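Local structure of gentamicin resistance protein (Enterococcus gallinarum, 6CTZ) at residues K1-T6 / G77-G82; M9-D14 / N83-Y88; V39-K44 / N53-L58. The protein probably transfers phosphate from a guanine nucleotide to the 2''-hydroxyl of aminoglycosides such as kanamycin, conferring gentamicin resistance. The protein carries 2 engineered substitutions. One frame throughout, in Å; residues are numbered along the deposited sequence. Where two conformers were deposited one is given.

Contact 1 (K1-T6 / G77-G82); sequences KLHYTT and GKRSDG
Tyr-4, in the first turn of helix 2-11, and Arg-79, at the corner where the chain leaves the region of strand 73-78, have CA atoms 9.9 Å apart, so the backbones stay well separated and long side chains span the gap. Arg-79 provides the longer reach, toward His-3. Its chain bends at chi3 (89°), and the far end of the guanidinium comes to the imidazole. There NH2 of Arg-79 lies 2.6 Å from NE2 of His-3, at the ring edge and in the imidazole plane, but the angle is too poor for a hydrogen bond and so short an approach is doubtful in detail. Ring and guanidinium planes are 38° apart. With CG of His-3 anti to its own N (chi1 173°), the imidazole swings across the Tyr-4 ring on its way to Arg-79, and CD2 of His-3 sits 3.9 Å above the centre of that ring. Tyr-4 joins more loosely, with CE1 4.3 Å from NH1 of Arg-79. Behind the touching residues the helix start is tied up by Thr-6, whose OG1 gives a 2.7 Å hydrogen bond to O of Leu-2, an oxygen that also accepts the amide N of Thr-6. Inward, the Tyr-4 ring meets Phe-42 edge-to-face. This is a surface contact in which an N-terminal helix meets the corner beside an outermost strand of the five-stranded antiparallel sheet in the N-terminal lobe of a kinase-like fold.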
loop_
_atom_site.group_PDB
_atom_site.type_symbol
_atom_site.label_atom_id
_atom_site.label_comp_id
_atom_site.label_asym_id
_atom_site.label_seq_id
_atom_site.Cartn_x
_atom_site.Cartn_y
_atom_site.Cartn_z
ATOM N N LYS A 1 -0.888 20.456 17.130
ATOM C CA LYS A 1 0.427 21.069 16.983
ATOM C C LYS A 1 1.225 20.939 18.273
ATOM O O LYS A 1 2.078 20.060 18.393
ATOM C CB LYS A 1 0.295 22.543 16.604
ATOM C CG LYS A 1 1.621 23.228 16.314
ATOM C CD LYS A 1 1.969 23.156 14.838
ATOM C CE LYS A 1 2.385 24.524 14.318
ATOM N NZ LYS A 1 2.570 24.547 12.838
ATOM N N LEU A 2 0.935 21.822 19.236
ATOM C CA LEU A 2 1.575 21.757 20.547
ATOM C C LEU A 2 1.426 20.377 21.177
ATOM O O LEU A 2 2.266 19.965 21.987
ATOM C CB LEU A 2 0.970 22.827 21.460
ATOM C CG LEU A 2 1.521 22.995 22.875
ATOM C CD1 LEU A 2 2.998 23.346 22.842
ATOM C CD2 LEU A 2 0.730 24.069 23.598
ATOM N N HIS A 3 0.420 19.643 20.756
ATOM C CA HIS A 3 0.181 18.312 21.279
ATOM C C HIS A 3 1.303 17.344 20.837
ATOM O O HIS A 3 1.927 16.659 21.620
ATOM C CB HIS A 3 -1.178 17.825 20.805
ATOM C CG HIS A 3 -1.462 16.393 21.135
ATOM N ND1 HIS A 3 -1.400 15.900 22.416
ATOM C CD2 HIS A 3 -1.806 15.350 20.350
ATOM C CE1 HIS A 3 -1.680 14.613 22.405
ATOM N NE2 HIS A 3 -1.916 14.254 21.161
ATOM N N TYR A 4 1.545 17.329 19.552
ATOM C CA TYR A 4 2.586 16.442 19.042
ATOM C C TYR A 4 3.976 16.932 19.428
ATOM O O TYR A 4 4.853 16.127 19.759
ATOM C CB TYR A 4 2.451 16.286 17.528
ATOM C CG TYR A 4 1.107 15.734 17.120
ATOM C CD1 TYR A 4 0.873 14.367 17.107
ATOM C CD2 TYR A 4 0.061 16.583 16.781
ATOM C CE1 TYR A 4 -0.360 13.855 16.744
ATOM C CE2 TYR A 4 -1.177 16.085 16.420
ATOM C CZ TYR A 4 -1.385 14.723 16.403
ATOM O OH TYR A 4 -2.620 14.233 16.045
ATOM N N THR A 5 4.195 18.251 19.406
ATOM C CA THR A 5 5.521 18.775 19.726
ATOM C C THR A 5 5.890 18.513 21.182
ATOM O O THR A 5 7.054 18.240 21.491
ATOM C CB THR A 5 5.601 20.265 19.396
ATOM O OG1 THR A 5 4.677 20.990 20.216
ATOM C CG2 THR A 5 5.257 20.492 17.936
ATOM N N THR A 6 4.913 18.572 22.087
ATOM C CA THR A 6 5.210 18.304 23.491
ATOM C C THR A 6 5.615 16.851 23.703
ATOM O O THR A 6 6.575 16.572 24.429
ATOM C CB THR A 6 4.024 18.685 24.370
ATOM O OG1 THR A 6 3.758 20.081 24.213
ATOM C CG2 THR A 6 4.333 18.400 25.839
ATOM N N GLY A 77 8.909 6.407 20.270
ATOM C CA GLY A 77 8.186 6.999 21.368
ATOM C C GLY A 77 6.950 6.204 21.753
ATOM O O GLY A 77 6.599 5.190 21.148
ATOM N N LYS A 78 6.276 6.711 22.773
ATOM C CA LYS A 78 5.101 6.098 23.340
ATOM C C LYS A 78 4.083 7.143 23.734
ATOM O O LYS A 78 4.430 8.106 24.343
ATOM C CB LYS A 78 5.563 5.380 24.608
ATOM C CG LYS A 78 4.673 4.327 25.141
ATOM C CD LYS A 78 5.465 3.452 26.067
ATOM C CE LYS A 78 5.585 4.087 27.419
ATOM N NZ LYS A 78 6.869 4.807 27.584
ATOM N N ARG A 79 2.828 6.959 23.390
ATOM C CA ARG A 79 1.777 7.857 23.842
ATOM C C ARG A 79 1.283 7.388 25.211
ATOM O O ARG A 79 0.940 8.167 26.042
ATOM C CB ARG A 79 0.568 7.817 22.953
ATOM C CG ARG A 79 0.806 8.417 21.630
ATOM C CD ARG A 79 -0.477 8.440 20.896
ATOM N NE ARG A 79 -1.094 9.663 21.225
ATOM C CZ ARG A 79 -1.464 10.556 20.359
ATOM N NH1 ARG A 79 -1.269 10.342 19.108
ATOM N NH2 ARG A 79 -1.986 11.664 20.789
ATOM N N SER A 80 1.261 6.094 25.388
ATOM C CA SER A 80 0.795 5.416 26.573
ATOM C C SER A 80 1.002 3.952 26.288
ATOM O O SER A 80 1.403 3.630 25.235
ATOM C CB SER A 80 -0.657 5.741 26.860
ATOM O OG SER A 80 -1.447 5.195 25.882
ATOM N N ASP A 81 0.764 3.073 27.239
ATOM C CA ASP A 81 1.062 1.667 26.998
ATOM C C ASP A 81 0.328 1.174 25.759
ATOM O O ASP A 81 -0.869 1.422 25.595
ATOM C CB ASP A 81 0.665 0.830 28.208
ATOM C CG ASP A 81 1.613 1.013 29.372
ATOM O OD1 ASP A 81 2.608 1.763 29.229
ATOM O OD2 ASP A 81 1.370 0.397 30.427
ATOM N N GLY A 82 1.068 0.516 24.868
ATOM C CA GLY A 82 0.502 -0.059 23.668
ATOM C C GLY A 82 0.220 0.919 22.553
ATOM O O GLY A 82 -0.481 0.560 21.601
#

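Contact 2 (M9-D14 / N83-Y88); sequences MTQFPD and NPFVGY. With GDP (guanosine-5'-diphosphate), chain B.
Gln-11 and Phe-12, where helix 2-11 ends, close on Phe-85 of strand 83-89 and so seat the N-terminal helix on the five-stranded antiparallel sheet of the kinase-like N-terminal lobe. Phe-12 is the first residue to leave helical geometry, and its ring reaches down to the sheet, with CE2 3.8 Å from CE1 of Phe-85. That Phe-85 carbon lies at the edge of the Phe-12 ring, in its plane, while CB of Gln-11 covers one face of the same ring. Phe-85 has CG between its N and its carbonyl carbon (chi1 71°), which sends the ring up from the strand to meet the helix end. The Gln-11 amide arrives at the Phe-85 edge from the opposite direction, NE2 of Gln-11 3.7 Å from CE2 of Phe-85 and the two planes 61° apart. What anchors the amide is a hydrogen bond from NE2 to the backbone O of Lys-78, on the neighbouring strand. Phe-85 also stacks on Phe-42, and Phe-12 touches Phe-40. Farther along strand 83-89 the nucleotide pocket begins, where Tyr-88 OH donates a 2.7 Å hydrogen bond to N7 of GDP and its CE2 stands 3.5 Å from GDP O6.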
loop_
_atom_site.group_PDB
_atom_site.type_symbol
_atom_site.label_atom_id
_atom_site.label_comp_id
_atom_site.label_asym_id
_atom_site.label_seq_id
_atom_site.Cartn_x
_atom_site.Cartn_y
_atom_site.Cartn_z
ATOM N N MET A 9 9.250 16.490 22.290
ATOM C CA MET A 9 10.328 17.097 23.059
ATOM C C MET A 9 10.477 16.478 24.440
ATOM O O MET A 9 11.598 16.398 24.951
ATOM C CB MET A 9 10.172 18.611 23.100
ATOM C CG MET A 9 10.472 19.215 21.745
ATOM S SD MET A 9 10.675 20.988 21.801
ATOM C CE MET A 9 9.001 21.507 22.177
ATOM N N THR A 10 9.375 16.047 25.059
ATOM C CA THR A 10 9.464 15.347 26.337
ATOM C C THR A 10 10.304 14.085 26.213
ATOM O O THR A 10 11.170 13.809 27.053
ATOM C CB THR A 10 8.059 14.980 26.816
ATOM O OG1 THR A 10 7.331 16.172 27.126
ATOM C CG2 THR A 10 8.132 14.085 28.044
ATOM N N GLN A 11 10.055 13.301 25.166
ATOM C CA GLN A 11 10.663 11.987 25.051
ATOM C C GLN A 11 12.025 11.987 24.381
ATOM O O GLN A 11 12.783 11.033 24.573
ATOM C CB GLN A 11 9.702 11.034 24.338
ATOM C CG GLN A 11 8.363 10.993 25.055
ATOM C CD GLN A 11 7.371 10.031 24.454
ATOM O OE1 GLN A 11 7.737 8.992 23.903
ATOM N NE2 GLN A 11 6.098 10.373 24.560
ATOM N N PHE A 12 12.373 13.029 23.626
ATOM C CA PHE A 12 13.615 13.041 22.854
ATOM C C PHE A 12 14.372 14.329 23.133
ATOM O O PHE A 12 14.207 15.326 22.421
ATOM C CB PHE A 12 13.333 12.838 21.368
ATOM C CG PHE A 12 12.450 11.663 21.103
ATOM C CD1 PHE A 12 12.854 10.389 21.462
ATOM C CD2 PHE A 12 11.190 11.831 20.543
ATOM C CE1 PHE A 12 12.028 9.298 21.236
ATOM C CE2 PHE A 12 10.364 10.744 20.318
ATOM C CZ PHE A 12 10.785 9.481 20.668
ATOM N N PRO A 13 15.220 14.340 24.167
ATOM C CA PRO A 13 15.909 15.579 24.555
ATOM C C PRO A 13 16.844 16.133 23.502
ATOM O O PRO A 13 17.268 17.285 23.633
ATOM C CB PRO A 13 16.684 15.170 25.816
ATOM C CG PRO A 13 15.942 13.973 26.344
ATOM C CD PRO A 13 15.472 13.244 25.115
ATOM N N ASP A 14 17.208 15.360 22.485
ATOM C CA ASP A 14 18.100 15.859 21.447
ATOM C C ASP A 14 17.367 16.567 20.315
ATOM O O ASP A 14 18.016 17.019 19.365
ATOM C CB ASP A 14 18.994 14.738 20.893
ATOM C CG ASP A 14 18.201 13.567 20.358
ATOM O OD1 ASP A 14 17.091 13.311 20.871
ATOM O OD2 ASP A 14 18.697 12.897 19.426
ATOM N N ASN A 83 0.750 2.140 22.629
ATOM C CA ASN A 83 0.476 3.190 21.650
ATOM C C ASN A 83 1.799 3.832 21.241
ATOM O O ASN A 83 2.192 4.873 21.779
ATOM C CB ASN A 83 -0.515 4.212 22.215
ATOM C CG ASN A 83 -1.938 3.665 22.303
ATOM O OD1 ASN A 83 -2.672 3.663 21.316
ATOM N ND2 ASN A 83 -2.334 3.212 23.491
ATOM N N PRO A 84 2.514 3.230 20.292
ATOM C CA PRO A 84 3.825 3.756 19.891
ATOM C C PRO A 84 3.707 4.865 18.855
ATOM O O PRO A 84 2.684 5.028 18.191
ATOM C CB PRO A 84 4.485 2.534 19.247
ATOM C CG PRO A 84 3.329 1.807 18.626
ATOM C CD PRO A 84 2.167 1.990 19.575
ATOM N N PHE A 85 4.805 5.610 18.702
ATOM C CA PHE A 85 4.987 6.499 17.556
ATOM C C PHE A 85 6.472 6.548 17.226
ATOM O O PHE A 85 7.306 6.134 18.032
ATOM C CB PHE A 85 4.350 7.884 17.760
ATOM C CG PHE A 85 5.060 8.752 18.760
ATOM C CD1 PHE A 85 6.096 9.583 18.361
ATOM C CD2 PHE A 85 4.658 8.779 20.091
ATOM C CE1 PHE A 85 6.740 10.405 19.274
ATOM C CE2 PHE A 85 5.303 9.600 21.006
ATOM C CZ PHE A 85 6.345 10.408 20.590
ATOM N N VAL A 86 6.803 6.995 16.014
ATOM C CA VAL A 86 8.187 7.009 15.602
ATOM C C VAL A 86 8.628 8.243 14.873
ATOM O O VAL A 86 7.844 8.947 14.382
ATOM C CB VAL A 86 8.505 5.803 14.644
ATOM C CG1 VAL A 86 8.308 4.496 15.364
ATOM C CG2 VAL A 86 7.618 5.832 13.383
ATOM N N GLY A 87 9.929 8.448 14.824
ATOM C CA GLY A 87 10.524 9.499 14.045
ATOM C C GLY A 87 11.639 8.942 13.173
ATOM O O GLY A 87 12.415 8.154 13.630
ATOM N N TYR A 88 11.696 9.389 11.926
ATOM C CA TYR A 88 12.698 8.986 10.988
ATOM C C TYR A 88 13.127 10.129 10.089
ATOM O O TYR A 88 12.349 10.976 9.860
ATOM C CB TYR A 88 12.225 7.785 10.135
ATOM C CG TYR A 88 10.905 7.915 9.367
ATOM C CD1 TYR A 88 9.731 7.553 9.946
ATOM C CD2 TYR A 88 10.873 8.306 8.046
ATOM C CE1 TYR A 88 8.556 7.583 9.258
ATOM C CE2 TYR A 88 9.671 8.345 7.351
ATOM C CZ TYR A 88 8.539 7.960 7.972
ATOM O OH TYR A 88 7.329 7.950 7.333
HETATM P PB GDP B . -0.748 5.667 6.233
HETATM O O1B GDP B . -0.239 4.347 6.761
HETATM O O2B GDP B . -1.081 5.602 4.757
HETATM O O3B GDP B . -1.857 6.233 7.090
HETATM O O3A GDP B . 0.485 6.697 6.428
HETATM P PA GDP B . 1.849 6.827 5.564
HETATM O O1A GDP B . 2.958 6.043 6.200
HETATM O O2A GDP B . 1.581 6.481 4.109
HETATM O "O5'" GDP B . 2.185 8.401 5.776
HETATM C "C5'" GDP B . 1.202 9.367 5.430
HETATM C "C4'" GDP B . 1.765 10.280 4.367
HETATM O "O4'" GDP B . 2.832 11.041 4.933
HETATM C "C3'" GDP B . 2.393 9.574 3.177
HETATM O "O3'" GDP B . 1.425 9.129 2.220
HETATM C "C2'" GDP B . 3.250 10.685 2.625
HETATM O "O2'" GDP B . 2.443 11.644 1.933
HETATM C "C1'" GDP B . 3.751 11.355 3.894
HETATM N N9 GDP B . 5.063 10.796 4.277
HETATM C C8 GDP B . 5.327 9.858 5.214
HETATM N N7 GDP B . 6.665 9.627 5.261
HETATM C C5 GDP B . 7.250 10.429 4.351
HETATM C C6 GDP B . 8.613 10.685 3.868
HETATM O O6 GDP B . 9.587 10.084 4.359
HETATM N N1 GDP B . 8.755 11.605 2.901
HETATM C C2 GDP B . 7.721 12.279 2.352
HETATM N N2 GDP B . 7.963 13.196 1.395
HETATM N N3 GDP B . 6.440 12.089 2.737
HETATM C C4 GDP B . 6.184 11.197 3.717
#

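Contact 3 (V39-K44 / N53-L58); sequences VFRFPK and NKEIQL. With GDP (guanosine-5'-diphosphate), chain B.
Arg-41 of strand 38-43 and Glu-55 of helix 46-62 reach across 11.8 Å between their CA atoms and make a buried salt bridge. All the tightness of the contact is concentrated there. A first torsion that sets CG trans to the backbone N (chi1 -172°) and a chain extended as far as NE carry the Arg-41 guanidinium out to the carboxylate. NH1 and NH2 grip the same oxygen end-on: NH1 is 2.9 Å from OE1 of Glu-55 with an N-H...O angle of 145°, and NH2 is 3.0 Å from that OE1 in a somewhat more bent bond. OE1 lies close to the guanidinium plane. NH2 uses its syn lone pair, whereas NH1 comes on the syn side but well out of the carboxylate plane; the two flat groups stand 79° to each other. The other edge of the guanidinium serves the nucleotide, NE donating to O1A of GDP at 2.7 Å and NH2 at 3.0 Å. NH2 therefore bonds to both anions. Away from this bridge the segments part company. Val-39 packs by CG2 against the guanine instead, while Lys-44 and Gln-57 are exposed at the periphery. The carboxylate is held from behind as well, since OE2 of Glu-55 accepts the backbone N of Phe-215, next to the magnesium-binding Asp-214 in an Asp-Phe-Gly sequence. The pair probably corresponds to the lysine-glutamate bridge of protein kinases, with arginine in the lysine's place. Bonds to the carboxylate and to O1A together hold the guanidinium's rotation, and so probably tie helix 46-62 to the alpha-phosphate.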
loop_
_atom_site.group_PDB
_atom_site.type_symbol
_atom_site.label_atom_id
_atom_site.label_comp_id
_atom_site.label_asym_id
_atom_site.label_seq_id
_atom_site.Cartn_x
_atom_site.Cartn_y
_atom_site.Cartn_z
ATOM N N VAL A 39 10.573 13.114 10.045
ATOM C CA VAL A 39 9.190 12.762 9.955
ATOM C C VAL A 39 8.781 12.082 11.267
ATOM O O VAL A 39 9.376 11.126 11.650
ATOM C CB VAL A 39 8.923 11.752 8.783
ATOM C CG1 VAL A 39 7.474 11.303 8.779
ATOM C CG2 VAL A 39 9.342 12.334 7.451
ATOM N N PHE A 40 7.804 12.624 11.954
ATOM C CA PHE A 40 7.202 11.956 13.100
ATOM C C PHE A 40 5.832 11.437 12.699
ATOM O O PHE A 40 5.007 12.183 12.151
ATOM C CB PHE A 40 7.175 12.841 14.349
ATOM C CG PHE A 40 8.494 12.888 15.040
ATOM C CD1 PHE A 40 9.467 13.793 14.640
ATOM C CD2 PHE A 40 8.794 11.971 16.035
ATOM C CE1 PHE A 40 10.706 13.822 15.264
ATOM C CE2 PHE A 40 10.027 11.985 16.652
ATOM C CZ PHE A 40 10.986 12.905 16.261
ATOM N N ARG A 41 5.612 10.147 12.934
ATOM C CA ARG A 41 4.484 9.435 12.358
ATOM C C ARG A 41 3.693 8.796 13.489
ATOM O O ARG A 41 4.229 7.965 14.240
ATOM C CB ARG A 41 4.990 8.395 11.361
ATOM C CG ARG A 41 3.911 7.705 10.552
ATOM C CD ARG A 41 4.617 6.792 9.583
ATOM N NE ARG A 41 3.829 5.872 8.771
ATOM C CZ ARG A 41 3.816 4.555 8.957
ATOM N NH1 ARG A 41 4.435 4.012 10.001
ATOM N NH2 ARG A 41 3.189 3.769 8.093
ATOM N N PHE A 42 2.425 9.188 13.602
ATOM C CA PHE A 42 1.578 8.887 14.749
ATOM C C PHE A 42 0.408 8.019 14.319
ATOM O O PHE A 42 -0.421 8.469 13.508
ATOM C CB PHE A 42 1.052 10.193 15.343
ATOM C CG PHE A 42 2.120 11.060 15.948
ATOM C CD1 PHE A 42 2.489 10.907 17.278
ATOM C CD2 PHE A 42 2.746 12.035 15.188
ATOM C CE1 PHE A 42 3.472 11.711 17.840
ATOM C CE2 PHE A 42 3.726 12.844 15.742
ATOM C CZ PHE A 42 4.091 12.679 17.070
ATOM N N PRO A 43 0.284 6.797 14.837
ATOM C CA PRO A 43 -0.878 5.965 14.500
ATOM C C PRO A 43 -2.201 6.629 14.849
ATOM O O PRO A 43 -2.312 7.391 15.811
ATOM C CB PRO A 43 -0.659 4.703 15.341
ATOM C CG PRO A 43 0.839 4.606 15.446
ATOM C CD PRO A 43 1.302 6.044 15.590
ATOM N N LYS A 44 -3.218 6.312 14.051
ATOM C CA LYS A 44 -4.550 6.866 14.241
ATOM C C LYS A 44 -5.501 5.911 14.949
ATOM O O LYS A 44 -6.652 6.280 15.202
ATOM C CB LYS A 44 -5.135 7.313 12.894
ATOM C CG LYS A 44 -4.408 8.508 12.278
ATOM C CD LYS A 44 -4.747 8.703 10.800
ATOM C CE LYS A 44 -6.231 8.950 10.578
ATOM N NZ LYS A 44 -6.521 9.363 9.175
ATOM N N ASN A 53 4.042 -1.420 15.191
ATOM C CA ASN A 53 4.885 -2.374 15.905
ATOM C C ASN A 53 5.503 -3.389 14.954
ATOM O O ASN A 53 6.662 -3.787 15.128
ATOM C CB ASN A 53 4.106 -3.049 17.028
ATOM C CG ASN A 53 4.079 -2.204 18.267
ATOM O OD1 ASN A 53 5.079 -1.575 18.601
ATOM N ND2 ASN A 53 2.944 -2.159 18.941
ATOM N N LYS A 54 4.749 -3.807 13.931
ATOM C CA LYS A 54 5.299 -4.665 12.888
ATOM C C LYS A 54 6.414 -3.955 12.125
ATOM O O LYS A 54 7.503 -4.506 11.950
ATOM C CB LYS A 54 4.176 -5.101 11.941
ATOM C CG LYS A 54 4.642 -5.774 10.652
ATOM C CD LYS A 54 3.469 -6.142 9.763
ATOM C CE LYS A 54 2.737 -4.927 9.210
ATOM N NZ LYS A 54 1.441 -5.333 8.579
ATOM N N GLU A 55 6.171 -2.710 11.687
ATOM C CA GLU A 55 7.203 -1.981 10.948
ATOM C C GLU A 55 8.463 -1.772 11.783
ATOM O O GLU A 55 9.577 -1.838 11.254
ATOM C CB GLU A 55 6.667 -0.640 10.432
ATOM C CG GLU A 55 5.611 -0.769 9.339
ATOM C CD GLU A 55 5.296 0.572 8.719
ATOM O OE1 GLU A 55 4.400 1.261 9.239
ATOM O OE2 GLU A 55 5.964 0.956 7.733
ATOM N N ILE A 56 8.305 -1.509 13.085
ATOM C CA ILE A 56 9.465 -1.310 13.952
ATOM C C ILE A 56 10.394 -2.521 13.901
ATOM O O ILE A 56 11.627 -2.382 13.911
ATOM C CB ILE A 56 9.009 -0.983 15.388
ATOM C CG1 ILE A 56 8.459 0.447 15.455
ATOM C CG2 ILE A 56 10.152 -1.203 16.394
ATOM C CD1 ILE A 56 7.701 0.754 16.731
ATOM N N GLN A 57 9.821 -3.728 13.849
ATOM C CA GLN A 57 10.630 -4.943 13.814
ATOM C C GLN A 57 11.091 -5.274 12.402
ATOM O O GLN A 57 12.213 -5.761 12.211
ATOM C CB GLN A 57 9.833 -6.119 14.365
ATOM C CG GLN A 57 9.377 -5.980 15.808
ATOM C CD GLN A 57 8.341 -7.035 16.138
ATOM O OE1 GLN A 57 7.136 -6.760 16.140
ATOM N NE2 GLN A 57 8.798 -8.255 16.378
ATOM N N LEU A 58 10.228 -5.050 11.405
ATOM C CA LEU A 58 10.518 -5.513 10.053
ATOM C C LEU A 58 11.520 -4.616 9.339
ATOM O O LEU A 58 12.442 -5.109 8.675
ATOM C CB LEU A 58 9.227 -5.584 9.235
ATOM C CG LEU A 58 9.418 -5.932 7.756
ATOM C CD1 LEU A 58 9.950 -7.356 7.580
ATOM C CD2 LEU A 58 8.130 -5.756 6.972
HETATM P PB GDP B . -0.748 5.667 6.233
HETATM O O1B GDP B . -0.239 4.347 6.761
HETATM O O2B GDP B . -1.081 5.602 4.757
HETATM O O3B GDP B . -1.857 6.233 7.090
HETATM O O3A GDP B . 0.485 6.697 6.428
HETATM P PA GDP B . 1.849 6.827 5.564
HETATM O O1A GDP B . 2.958 6.043 6.200
HETATM O O2A GDP B . 1.581 6.481 4.109
HETATM O "O5'" GDP B . 2.185 8.401 5.776
HETATM C "C5'" GDP B . 1.202 9.367 5.430
HETATM C "C4'" GDP B . 1.765 10.280 4.367
HETATM O "O4'" GDP B . 2.832 11.041 4.933
HETATM C "C3'" GDP B . 2.393 9.574 3.177
HETATM O "O3'" GDP B . 1.425 9.129 2.220
HETATM C "C2'" GDP B . 3.250 10.685 2.625
HETATM O "O2'" GDP B . 2.443 11.644 1.933
HETATM C "C1'" GDP B . 3.751 11.355 3.894
HETATM N N9 GDP B . 5.063 10.796 4.277
HETATM C C8 GDP B . 5.327 9.858 5.214
HETATM N N7 GDP B . 6.665 9.627 5.261
HETATM C C5 GDP B . 7.250 10.429 4.351
HETATM C C6 GDP B . 8.613 10.685 3.868
HETATM O O6 GDP B . 9.587 10.084 4.359
HETATM N N1 GDP B . 8.755 11.605 2.901
HETATM C C2 GDP B . 7.721 12.279 2.352
HETATM N N2 GDP B . 7.963 13.196 1.395
HETATM N N3 GDP B . 6.440 12.089 2.737
HETATM C C4 GDP B . 6.184 11.197 3.717
#

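The three contacts lie on the same side of the molecule's centre, in the N-terminal lobe: their centres are about 8 Å (1 and 2), about 11 Å (2 and 3) and about 13 Å (1 and 3) apart. Contacts 1 and 2 both start from helix 2-11 and end on the successive, neighbouring strands 73-78 and 83-89; along the chain their segments alternate. Contact 3 is nested inside both loops, and its strand 38-43 pairs with strand 83-89. One five-stranded sheet thus serves all three, joining the peripheral helix at contacts 1 and 2 to the GDP pocket, which contacts 2 and 3 both touch through Tyr-88, Val-39 and Arg-41.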